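Local coordinates for protein acetylglutamate kinase (Streptococcus mutans, PDB 3L86) that probably catalyses the ATP-dependent phosphorylation of N-acetyl-L-glutamate, a step of arginine biosynthesis, at residues Val70-Gly75 against Thr198-Ala203; Arg97-Ser100 against Leu106-His109; His139-Asp144 against Pro175-Leu180. One frame throughout, in Å; residues are numbered along the deposited sequence.

Contact 1 spans the longest stretch of chain: contact 2 and then contact 3 fall between its two segments, and all three belong to the amino acid kinase family region. Contacts 1 and 3 lie about 9 Å apart, centre to centre, on neighbouring parallel strands 68-73 and 174-182 of the mixed sheet, with Ile-71 O 2.8 Å from Leu-177 N in a probable hydrogen bond. Contact 2 lies about 19 Å from contact 1 and 15 Å from contact 3, centre to centre. Its helix 101-125 meets contact 3 where Val-107 and Ser-108 pack on Leu-180. Residues of all three line the N-acetyl-L-glutamate pocket, so the main sheet and the segment leading into helix 101-125 both contribute to the substrate site.

Contact 1: Val70-Gly75 against Thr198-Ala203; sequences VIVHGG and TAVAVA. With NLG (N-acetyl-L-glutamate), chain C.
The strand end Val-70 to His-73 packs against helix residues 198-203, with Val-72 and Val-200 nearest at 8.5 Å between their CA atoms and no hydrogen bond across. One helix side chain makes the whole contact: Val-200 points toward the sheet and spreads its two methyls over two strand residues. CG1 of Val-200 meets CG1 of Val-70 at 4.1 Å, the two side chains crossing at a slant. The other branch, CG2 of Val-200, lies 4.1 Å from CG2 of Val-72, the two side chains lying antiparallel alongside each other. With CG1 of Val-200 anti to the backbone N (chi1 174°), the two branches diverge, one to each of the alternate strand residues 70 and 72, while Ile-71 turns to the other sheet face and reaches Leu-123 of helix 101-125. All three valines are buried; Val-200 also touches Val-40 of the adjoining strand.

Past the strand the chain serves the substrate. Gly-75 N gives a nearly straight hydrogen bond (171°) to OE2 of N-acetyl-L-glutamate at 2.8 Å, holding one oxygen of the side-chain carboxylate that accepts the phosphoryl group in the reaction. His-73 braces the loop: its ND1 donates to Gly-74 O at 3.0 Å; the oxygen lies in the imidazole plane, and the N-H meets a lone pair of the carbonyl. Gly-75 is the N-cap of helix 76-85, whose N-terminal end would be expected to stabilise the negative charge. A sheet strand covered by a helix and ending in a glycine-rich substrate loop is characteristic of the amino acid kinase fold.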
ATOM      1  N   VAL A  70      10.759   2.402  -2.854  1.00  7.79           N
ATOM      2  CA  VAL A  70      10.103   2.506  -1.524  1.00  6.90           C
ATOM      3  C   VAL A  70       8.995   1.467  -1.515  1.00  7.11           C
ATOM      4  O   VAL A  70       8.266   1.384  -2.501  1.00  8.27           O
ATOM      5  CB  VAL A  70       9.494   3.931  -1.266  1.00  6.99           C
ATOM      6  CG1 VAL A  70       8.701   3.950   0.031  1.00  5.20           C
ATOM      7  CG2 VAL A  70      10.634   5.038  -1.223  1.00  8.71           C
ATOM      8  N   ILE A  71       8.895   0.657  -0.447  1.00  6.49           N
ATOM      9  CA  ILE A  71       7.873  -0.377  -0.293  1.00  5.54           C
ATOM     10  C   ILE A  71       6.851  -0.014   0.830  1.00  5.59           C
ATOM     11  O   ILE A  71       7.237   0.365   1.972  1.00  6.45           O
ATOM     12  CB  ILE A  71       8.491  -1.795  -0.026  1.00  5.41           C
ATOM     13  CG1 ILE A  71       9.157  -2.370  -1.292  1.00  5.08           C
ATOM     14  CG2 ILE A  71       7.416  -2.848   0.565  1.00  7.45           C
ATOM     15  CD1 ILE A  71      10.040  -3.629  -1.008  1.00  3.47           C
ATOM     16  N   VAL A  72       5.561  -0.063   0.472  1.00  5.41           N
ATOM     17  CA  VAL A  72       4.403   0.114   1.368  1.00  5.09           C
ATOM     18  C   VAL A  72       3.684  -1.256   1.326  1.00  6.12           C
ATOM     19  O   VAL A  72       3.758  -1.952   0.314  1.00  3.87           O
ATOM     20  CB  VAL A  72       3.462   1.247   0.862  1.00  5.89           C
ATOM     21  CG1 VAL A  72       2.103   1.307   1.654  1.00  5.22           C
ATOM     22  CG2 VAL A  72       4.252   2.649   0.837  1.00  6.79           C
ATOM     23  N   HIS A  73       3.108  -1.669   2.465  1.00  5.45           N
ATOM     24  CA  HIS A  73       2.381  -2.914   2.581  1.00  5.16           C
ATOM     25  C   HIS A  73       1.155  -2.787   3.529  1.00  7.12           C
ATOM     26  O   HIS A  73       1.147  -1.927   4.499  1.00  7.24           O
ATOM     27  CB  HIS A  73       3.303  -4.062   3.030  1.00  5.02           C
ATOM     28  CG  HIS A  73       3.646  -4.054   4.491  1.00  5.58           C
ATOM     29  ND1 HIS A  73       2.797  -4.575   5.465  1.00  7.44           N
ATOM     30  CD2 HIS A  73       4.771  -3.658   5.138  1.00  3.34           C
ATOM     31  CE1 HIS A  73       3.377  -4.458   6.651  1.00  3.21           C
ATOM     32  NE2 HIS A  73       4.585  -3.931   6.476  1.00  5.52           N
ATOM     33  N   GLY A  74       0.137  -3.608   3.251  1.00  6.77           N
ATOM     34  CA  GLY A  74      -1.028  -3.783   4.163  1.00  7.57           C
ATOM     35  C   GLY A  74      -1.033  -5.158   4.837  1.00  8.88           C
ATOM     36  O   GLY A  74       0.048  -5.718   5.189  1.00  8.73           O
ATOM     37  N   GLY A  75      -2.226  -5.725   5.029  1.00  9.45           N
ATOM     38  CA  GLY A  75      -2.360  -6.997   5.763  1.00  9.70           C
ATOM     39  C   GLY A  75      -3.780  -7.391   6.177  1.00 10.43           C
ATOM     40  O   GLY A  75      -3.969  -8.065   7.192  1.00 10.85           O
ATOM     41  N   THR A 198      -0.751   5.984  -2.414  1.00  7.96           N
ATOM     42  CA  THR A 198      -0.997   7.261  -3.192  1.00  8.91           C
ATOM     43  C   THR A 198      -0.214   8.451  -2.598  1.00  7.83           C
ATOM     44  O   THR A 198       0.430   9.200  -3.302  1.00  8.51           O
ATOM     45  CB  THR A 198      -2.529   7.745  -3.228  1.00  9.37           C
ATOM     46  OG1 THR A 198      -3.385   6.683  -3.656  1.00 15.38           O
ATOM     47  CG2 THR A 198      -2.693   8.897  -4.206  1.00  7.45           C
ATOM     48  N   ALA A 199      -0.301   8.632  -1.295  1.00  7.19           N
ATOM     49  CA  ALA A 199       0.357   9.757  -0.636  1.00  7.61           C
ATOM     50  C   ALA A 199       1.886   9.715  -0.785  1.00  7.13           C
ATOM     51  O   ALA A 199       2.562  10.733  -1.077  1.00  6.43           O
ATOM     52  CB  ALA A 199      -0.053   9.745   0.858  1.00  8.00           C
ATOM     53  N   VAL A 200       2.438   8.512  -0.621  1.00  6.76           N
ATOM     54  CA  VAL A 200       3.859   8.322  -0.758  1.00  5.08           C
ATOM     55  C   VAL A 200       4.327   8.564  -2.196  1.00  6.78           C
ATOM     56  O   VAL A 200       5.323   9.340  -2.415  1.00  6.96           O
ATOM     57  CB  VAL A 200       4.260   6.908  -0.302  1.00  5.30           C
ATOM     58  CG1 VAL A 200       5.734   6.654  -0.577  1.00  2.73           C
ATOM     59  CG2 VAL A 200       3.869   6.711   1.232  1.00  6.21           C
ATOM     60  N   ALA A 201       3.644   7.932  -3.171  1.00  5.32           N
ATOM     61  CA  ALA A 201       4.000   8.106  -4.623  1.00  7.37           C
ATOM     62  C   ALA A 201       3.929   9.597  -5.062  1.00  7.61           C
ATOM     63  O   ALA A 201       4.804  10.127  -5.806  1.00  7.16           O
ATOM     64  CB  ALA A 201       3.038   7.219  -5.508  1.00  5.63           C
ATOM     65  N   VAL A 202       2.854  10.271  -4.636  1.00  8.90           N
ATOM     66  CA  VAL A 202       2.663  11.688  -4.961  1.00 10.62           C
ATOM     67  C   VAL A 202       3.728  12.573  -4.275  1.00 11.33           C
ATOM     68  O   VAL A 202       4.380  13.391  -4.945  1.00  9.54           O
ATOM     69  CB  VAL A 202       1.209  12.173  -4.684  1.00 10.70           C
ATOM     70  CG1 VAL A 202       1.104  13.713  -4.971  1.00 12.48           C
ATOM     71  CG2 VAL A 202       0.241  11.339  -5.483  1.00 11.85           C
ATOM     72  N   ALA A 203       3.946  12.387  -2.961  1.00 11.11           N
ATOM     73  CA  ALA A 203       5.013  13.150  -2.256  1.00 10.83           C
ATOM     74  C   ALA A 203       6.407  13.040  -2.905  1.00 11.72           C
ATOM     75  O   ALA A 203       7.166  14.001  -2.906  1.00 10.58           O
ATOM     76  CB  ALA A 203       5.127  12.731  -0.736  1.00 10.20           C
TER
HETATM   77  CA  NLG C 247      -6.859  -1.271   6.423  1.00 10.85           C
HETATM   78  C   NLG C 247      -7.921  -0.349   6.627  1.00 11.88           C
HETATM   79  OXT NLG C 247      -9.112  -0.561   6.376  1.00 10.26           O
HETATM   80  O   NLG C 247      -7.987   0.784   6.936  1.00 16.79           O
HETATM   81  CB  NLG C 247      -5.347  -1.504   6.584  1.00  9.78           C
HETATM   82  CG  NLG C 247      -4.634  -2.775   5.961  1.00 11.37           C
HETATM   83  CD  NLG C 247      -4.631  -3.126   4.413  1.00 12.44           C
HETATM   84  OE1 NLG C 247      -4.953  -2.257   3.655  1.00 10.49           O
HETATM   85  OE2 NLG C 247      -4.354  -4.241   3.941  1.00 10.57           O
HETATM   86  C7  NLG C 247      -7.578  -3.406   7.082  1.00  7.75           C
HETATM   87  C8  NLG C 247      -7.769  -4.519   6.654  1.00  2.00           C
HETATM   88  O7  NLG C 247      -7.713  -3.016   8.216  1.00 11.42           O
HETATM   89  N2  NLG C 247      -7.200  -2.462   6.307  1.00 13.50           N

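Contact 2: Arg97-Ser100 against Leu106-His109; sequences RVTS and LVSH. With NLG (N-acetyl-L-glutamate), chain C.
This is a small apolar contact behind the substrate pocket, where the loop leaving strand 96-97 packs on the second turn of the helix it leads into. Thr-99 and Val-107 reach toward each other tip to tip, methyl CG2 of Thr-99 to CG2 of Val-107 at 4.0 Å. The same valine methyl lies 4.5 Å from CD of Arg-97, so this branch of Val-107 faces both Thr-99 and, more loosely, Arg-97.

Arg-97 itself is spent on N-acetyl-L-glutamate. Its backbone N points at OXT of the alpha-carboxylate, 3.2 Å away and almost straight (177°), while its side-chain NE donates to the acetyl oxygen O7 at 2.6 Å. The chain runs extended and then bends at its third torsion (chi3 -58°), which brings the guanidinium edge, near its own plane, to O7. Asn-80 OD1 takes a hydrogen bond from NH1, which should help fix the group's rotation. The polar branch of Thr-99 turns from the valine: OG1 donates to Arg-97 O at 3.0 Å, from above the carbonyl plane, and also bonds ND2 of the substrate-binding Asn-190.

Ser-100 then caps helix 101-125. Around the contact, helix 76-85 brings Ile-79 onto both Arg-97 and Val-107, and strand 188-190 supplies Asn-190 beside Val-107.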
ATOM      1  N   ARG A  97     -12.166  -0.925   7.216  1.00  8.67           N
ATOM      2  CA  ARG A  97     -12.442  -1.642   8.505  1.00  8.45           C
ATOM      3  C   ARG A  97     -12.792  -0.636   9.599  1.00  9.88           C
ATOM      4  O   ARG A  97     -12.019   0.302   9.810  1.00  9.33           O
ATOM      5  CB  ARG A  97     -11.186  -2.433   8.970  1.00  8.56           C
ATOM      6  CG  ARG A  97     -11.349  -3.391  10.221  1.00  7.76           C
ATOM      7  CD  ARG A  97      -9.905  -3.921  10.704  1.00  6.56           C
ATOM      8  NE  ARG A  97      -9.296  -4.596   9.557  1.00  9.48           N
ATOM      9  CZ  ARG A  97      -9.547  -5.867   9.240  1.00 10.45           C
ATOM     10  NH1 ARG A  97     -10.326  -6.640  10.024  1.00  7.28           N
ATOM     11  NH2 ARG A  97      -8.999  -6.374   8.153  1.00 10.63           N
ATOM     12  N   VAL A  98     -13.929  -0.849  10.275  1.00 10.01           N
ATOM     13  CA  VAL A  98     -14.310  -0.096  11.453  1.00 10.61           C
ATOM     14  C   VAL A  98     -13.373  -0.519  12.596  1.00  9.51           C
ATOM     15  O   VAL A  98     -13.265  -1.712  12.864  1.00  8.64           O
ATOM     16  CB  VAL A  98     -15.815  -0.325  11.791  1.00 10.99           C
ATOM     17  CG1 VAL A  98     -16.231   0.399  13.134  1.00 11.59           C
ATOM     18  CG2 VAL A  98     -16.704   0.224  10.620  1.00 12.78           C
ATOM     19  N   THR A  99     -12.643   0.436  13.208  1.00  9.42           N
ATOM     20  CA  THR A  99     -11.494   0.094  14.106  1.00  8.27           C
ATOM     21  C   THR A  99     -11.587   0.819  15.449  1.00  8.64           C
ATOM     22  O   THR A  99     -11.439   2.043  15.523  1.00  9.22           O
ATOM     23  CB  THR A  99     -10.104   0.455  13.399  1.00 10.18           C
ATOM     24  OG1 THR A  99     -10.081  -0.054  12.044  1.00  8.49           O
ATOM     25  CG2 THR A  99      -8.894  -0.101  14.169  1.00  7.28           C
ATOM     26  N   SER A 100     -11.853   0.109  16.527  1.00  7.78           N
ATOM     27  CA  SER A 100     -11.886   0.776  17.829  1.00  7.45           C
ATOM     28  C   SER A 100     -10.480   0.985  18.364  1.00  9.57           C
ATOM     29  O   SER A 100      -9.539   0.374  17.866  1.00 10.13           O
ATOM     30  CB  SER A 100     -12.668  -0.069  18.856  1.00  8.25           C
ATOM     31  OG  SER A 100     -11.903  -1.204  19.246  1.00  6.72           O
ATOM     32  N   LEU A 106      -4.474  -5.032  17.977  1.00  8.02           N
ATOM     33  CA  LEU A 106      -4.503  -6.149  17.018  1.00  7.18           C
ATOM     34  C   LEU A 106      -3.950  -5.749  15.639  1.00  7.44           C
ATOM     35  O   LEU A 106      -3.149  -6.493  15.034  1.00  5.80           O
ATOM     36  CB  LEU A 106      -5.963  -6.678  16.886  1.00  7.94           C
ATOM     37  CG  LEU A 106      -6.549  -7.138  18.246  1.00 10.78           C
ATOM     38  CD1 LEU A 106      -8.077  -7.467  18.180  1.00 11.26           C
ATOM     39  CD2 LEU A 106      -5.789  -8.362  18.601  1.00  9.44           C
ATOM     40  N   VAL A 107      -4.395  -4.577  15.141  1.00  8.70           N
ATOM     41  CA  VAL A 107      -3.995  -4.077  13.803  1.00  8.05           C
ATOM     42  C   VAL A 107      -2.454  -3.904  13.719  1.00  8.47           C
ATOM     43  O   VAL A 107      -1.812  -4.374  12.763  1.00  6.97           O
ATOM     44  CB  VAL A 107      -4.775  -2.771  13.393  1.00  9.02           C
ATOM     45  CG1 VAL A 107      -4.219  -2.102  12.096  1.00  8.04           C
ATOM     46  CG2 VAL A 107      -6.319  -3.011  13.213  1.00  9.03           C
ATOM     47  N   SER A 108      -1.863  -3.219  14.700  1.00  9.06           N
ATOM     48  CA  SER A 108      -0.421  -2.948  14.642  1.00  8.95           C
ATOM     49  C   SER A 108       0.397  -4.210  14.836  1.00  7.65           C
ATOM     50  O   SER A 108       1.433  -4.388  14.147  1.00  7.27           O
ATOM     51  CB  SER A 108       0.005  -1.841  15.641  1.00 10.54           C
ATOM     52  OG  SER A 108      -0.247  -2.266  16.948  1.00 14.19           O
ATOM     53  N   HIS A 109      -0.060  -5.121  15.707  1.00  5.55           N
ATOM     54  CA  HIS A 109       0.617  -6.438  15.837  1.00  6.75           C
ATOM     55  C   HIS A 109       0.601  -7.254  14.514  1.00  6.15           C
ATOM     56  O   HIS A 109       1.620  -7.772  14.080  1.00  5.93           O
ATOM     57  CB  HIS A 109      -0.032  -7.304  16.940  1.00  6.55           C
ATOM     58  CG  HIS A 109       0.451  -8.719  16.956  1.00  7.72           C
ATOM     59  ND1 HIS A 109       1.800  -9.051  17.012  1.00  4.69           N
ATOM     60  CD2 HIS A 109      -0.229  -9.894  16.946  1.00  7.12           C
ATOM     61  CE1 HIS A 109       1.918 -10.374  16.995  1.00  6.63           C
ATOM     62  NE2 HIS A 109       0.705 -10.907  16.971  1.00  7.15           N
TER
HETATM   63  CA  NLG C 247      -6.859  -1.271   6.423  1.00 10.85           C
HETATM   64  C   NLG C 247      -7.921  -0.349   6.627  1.00 11.88           C
HETATM   65  OXT NLG C 247      -9.112  -0.561   6.376  1.00 10.26           O
HETATM   66  O   NLG C 247      -7.987   0.784   6.936  1.00 16.79           O
HETATM   67  CB  NLG C 247      -5.347  -1.504   6.584  1.00  9.78           C
HETATM   68  CG  NLG C 247      -4.634  -2.775   5.961  1.00 11.37           C
HETATM   69  CD  NLG C 247      -4.631  -3.126   4.413  1.00 12.44           C
HETATM   70  OE1 NLG C 247      -4.953  -2.257   3.655  1.00 10.49           O
HETATM   71  OE2 NLG C 247      -4.354  -4.241   3.941  1.00 10.57           O
HETATM   72  C7  NLG C 247      -7.578  -3.406   7.082  1.00  7.75           C
HETATM   73  C8  NLG C 247      -7.769  -4.519   6.654  1.00  2.00           C
HETATM   74  O7  NLG C 247      -7.713  -3.016   8.216  1.00 11.42           O
HETATM   75  N2  NLG C 247      -7.200  -2.462   6.307  1.00 13.50           N

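Contact 3: His139-Asp144 against Pro175-Leu180; sequences HVVAAD and PILASL
A two-stranded antiparallel sheet, 141-145 with 155-160, lies over the main sheet here, and Val-141 at its start packs on the far end of strand 174-182. The two segments run in roughly the same direction, nearest at Val-141 and Leu-180 with 7.5 Å between CA atoms. Val-141 carries the contact. Its side chain points toward Leu-180 but meets backbone: carbonyl O of Leu-180 lies 3.7 Å from CB of Val-141, and CG1 and CG2 of Val-141 stand hardly further off, at 3.8 and 3.9 Å. The oxygen thus rests against the fork of the branch. With CG1 anti to the backbone N (chi1 -173°), the other methyl, CG2 of Val-141, is the one that meets CD2 of Leu-177, at 4.4 Å.

Between Leu-177 and Leu-180 the chain makes an inverse gamma turn centred on Ser-179, with the backbone bond from Leu-180 N to Ala-178 O at 2.9 Å. The turn interrupts strand 174-182, and Ser-179 at its apex touches N-acetyl-L-glutamate, so the break in the strand forms part of the substrate pocket of this amino acid kinase. The side chain of Leu-180 leads off from Val-141 and packs on Leu-111 of helix 101-125.

Beyond the turn, Tyr-182 makes backbone hydrogen bonds with Val-141 and Ala-143, tying the small sheet to the resumed strand. Val-140, next to the contact, is covered by Val-164 and Ile-165 of helix 162-170, and Val-141 touches Ile-160 of the partner strand.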
ATOM      1  N   HIS A 139       7.653   9.812  12.596  1.00 11.35           N
ATOM      2  CA  HIS A 139       8.298  10.946  11.974  1.00 12.65           C
ATOM      3  C   HIS A 139       8.107  10.989  10.456  1.00 12.50           C
ATOM      4  O   HIS A 139       8.670  11.872   9.817  1.00 12.95           O
ATOM      5  CB  HIS A 139       9.788  10.989  12.267  1.00 14.54           C
ATOM      6  CG  HIS A 139      10.095  10.922  13.729  1.00 18.30           C
ATOM      7  ND1 HIS A 139      10.779   9.865  14.298  1.00 20.03           N
ATOM      8  CD2 HIS A 139       9.771  11.756  14.743  1.00 19.72           C
ATOM      9  CE1 HIS A 139      10.904  10.069  15.595  1.00 20.61           C
ATOM     10  NE2 HIS A 139      10.283  11.200  15.895  1.00 26.82           N
ATOM     11  N   VAL A 140       7.367  10.041   9.883  1.00  9.14           N
ATOM     12  CA  VAL A 140       7.158  10.086   8.420  1.00  9.02           C
ATOM     13  C   VAL A 140       5.707  10.312   8.026  1.00  8.34           C
ATOM     14  O   VAL A 140       5.421  11.151   7.154  1.00  8.78           O
ATOM     15  CB  VAL A 140       7.704   8.796   7.724  1.00  9.23           C
ATOM     16  CG1 VAL A 140       7.158   8.675   6.300  1.00 10.69           C
ATOM     17  CG2 VAL A 140       9.248   8.827   7.740  1.00  8.33           C
ATOM     18  N   VAL A 141       4.786   9.556   8.644  1.00  6.87           N
ATOM     19  CA  VAL A 141       3.367   9.617   8.208  1.00  7.04           C
ATOM     20  C   VAL A 141       2.483  10.352   9.235  1.00  7.28           C
ATOM     21  O   VAL A 141       2.237   9.845  10.330  1.00  6.75           O
ATOM     22  CB  VAL A 141       2.736   8.186   7.997  1.00  6.26           C
ATOM     23  CG1 VAL A 141       1.296   8.343   7.369  1.00  6.98           C
ATOM     24  CG2 VAL A 141       3.653   7.356   7.106  1.00  6.37           C
ATOM     25  N   ALA A 142       2.003  11.530   8.865  1.00  7.75           N
ATOM     26  CA  ALA A 142       0.953  12.229   9.620  1.00  7.04           C
ATOM     27  C   ALA A 142      -0.392  11.935   9.034  1.00  7.31           C
ATOM     28  O   ALA A 142      -0.521  11.873   7.789  1.00  7.05           O
ATOM     29  CB  ALA A 142       1.221  13.720   9.554  1.00  8.95           C
ATOM     30  N   ALA A 143      -1.403  11.798   9.922  1.00  8.03           N
ATOM     31  CA  ALA A 143      -2.801  11.498   9.582  1.00  8.84           C
ATOM     32  C   ALA A 143      -3.835  12.208  10.482  1.00 10.07           C
ATOM     33  O   ALA A 143      -3.471  12.765  11.510  1.00 10.23           O
ATOM     34  CB  ALA A 143      -3.040   9.964   9.669  1.00  8.91           C
ATOM     35  N   ASP A 144      -5.115  12.179  10.092  1.00 11.70           N
ATOM     36  CA  ASP A 144      -6.232  12.603  10.959  1.00 13.67           C
ATOM     37  C   ASP A 144      -7.389  11.575  10.819  1.00 13.39           C
ATOM     38  O   ASP A 144      -7.341  10.751   9.931  1.00 12.17           O
ATOM     39  CB  ASP A 144      -6.750  13.981  10.524  1.00 15.06           C
ATOM     40  CG  ASP A 144      -7.372  14.767  11.672  1.00 18.24           C
ATOM     41  OD1 ASP A 144      -7.741  14.182  12.754  1.00 17.62           O
ATOM     42  OD2 ASP A 144      -7.433  16.001  11.512  1.00 19.87           O
ATOM     43  N   PRO A 175      13.380   1.599   2.315  1.00 10.31           N
ATOM     44  CA  PRO A 175      12.493   1.618   3.492  1.00  9.49           C
ATOM     45  C   PRO A 175      11.231   0.800   3.260  1.00  9.83           C
ATOM     46  O   PRO A 175      10.585   0.996   2.234  1.00  9.88           O
ATOM     47  CB  PRO A 175      12.093   3.086   3.619  1.00 10.59           C
ATOM     48  CG  PRO A 175      12.257   3.714   2.180  1.00 11.52           C
ATOM     49  CD  PRO A 175      13.497   2.923   1.634  1.00  8.34           C
ATOM     50  N   ILE A 176      10.875  -0.043   4.242  1.00  8.64           N
ATOM     51  CA  ILE A 176       9.578  -0.768   4.297  1.00  7.83           C
ATOM     52  C   ILE A 176       8.574  -0.145   5.311  1.00  8.33           C
ATOM     53  O   ILE A 176       8.831  -0.108   6.557  1.00  8.45           O
ATOM     54  CB  ILE A 176       9.811  -2.263   4.579  1.00  7.30           C
ATOM     55  CG1 ILE A 176      10.637  -2.898   3.425  1.00  9.61           C
ATOM     56  CG2 ILE A 176       8.466  -3.039   4.700  1.00  4.56           C
ATOM     57  CD1 ILE A 176      11.383  -4.224   3.846  1.00 13.07           C
ATOM     58  N   LEU A 177       7.448   0.336   4.774  1.00  8.07           N
ATOM     59  CA  LEU A 177       6.396   1.017   5.569  1.00  8.47           C
ATOM     60  C   LEU A 177       5.070   0.302   5.665  1.00  6.77           C
ATOM     61  O   LEU A 177       4.324   0.185   4.684  1.00  7.26           O
ATOM     62  CB  LEU A 177       6.039   2.334   4.930  1.00  8.08           C
ATOM     63  CG  LEU A 177       6.569   3.664   5.302  1.00 15.53           C
ATOM     64  CD1 LEU A 177       8.099   3.630   5.170  1.00 17.63           C
ATOM     65  CD2 LEU A 177       5.945   4.739   4.359  1.00 14.40           C
ATOM     66  N   ALA A 178       4.709  -0.083   6.874  1.00  7.58           N
ATOM     67  CA  ALA A 178       3.347  -0.597   7.157  1.00  6.40           C
ATOM     68  C   ALA A 178       2.277   0.500   7.030  1.00  7.00           C
ATOM     69  O   ALA A 178       2.604   1.684   7.190  1.00  4.85           O
ATOM     70  CB  ALA A 178       3.301  -1.182   8.574  1.00  4.91           C
ATOM     71  N   SER A 179       0.998   0.099   6.832  1.00  6.24           N
ATOM     72  CA  SER A 179      -0.056   1.094   6.639  1.00  7.55           C
ATOM     73  C   SER A 179      -0.605   1.645   7.971  1.00  8.57           C
ATOM     74  O   SER A 179      -1.706   1.205   8.424  1.00  8.36           O
ATOM     75  CB  SER A 179      -1.200   0.554   5.782  1.00  7.65           C
ATOM     76  OG  SER A 179      -1.737  -0.665   6.308  1.00  7.59           O
ATOM     77  N   LEU A 180       0.181   2.545   8.574  1.00  7.22           N
ATOM     78  CA  LEU A 180      -0.067   3.164   9.903  1.00  8.09           C
ATOM     79  C   LEU A 180       0.393   4.622   9.842  1.00  8.42           C
ATOM     80  O   LEU A 180       1.380   4.947   9.158  1.00  8.15           O
ATOM     81  CB  LEU A 180       0.728   2.440  11.028  1.00  8.79           C
ATOM     82  CG  LEU A 180       0.341   0.945  11.353  1.00  9.58           C
ATOM     83  CD1 LEU A 180       1.392   0.289  12.264  1.00  5.84           C
ATOM     84  CD2 LEU A 180      -1.100   0.751  11.980  1.00  6.25           C
TER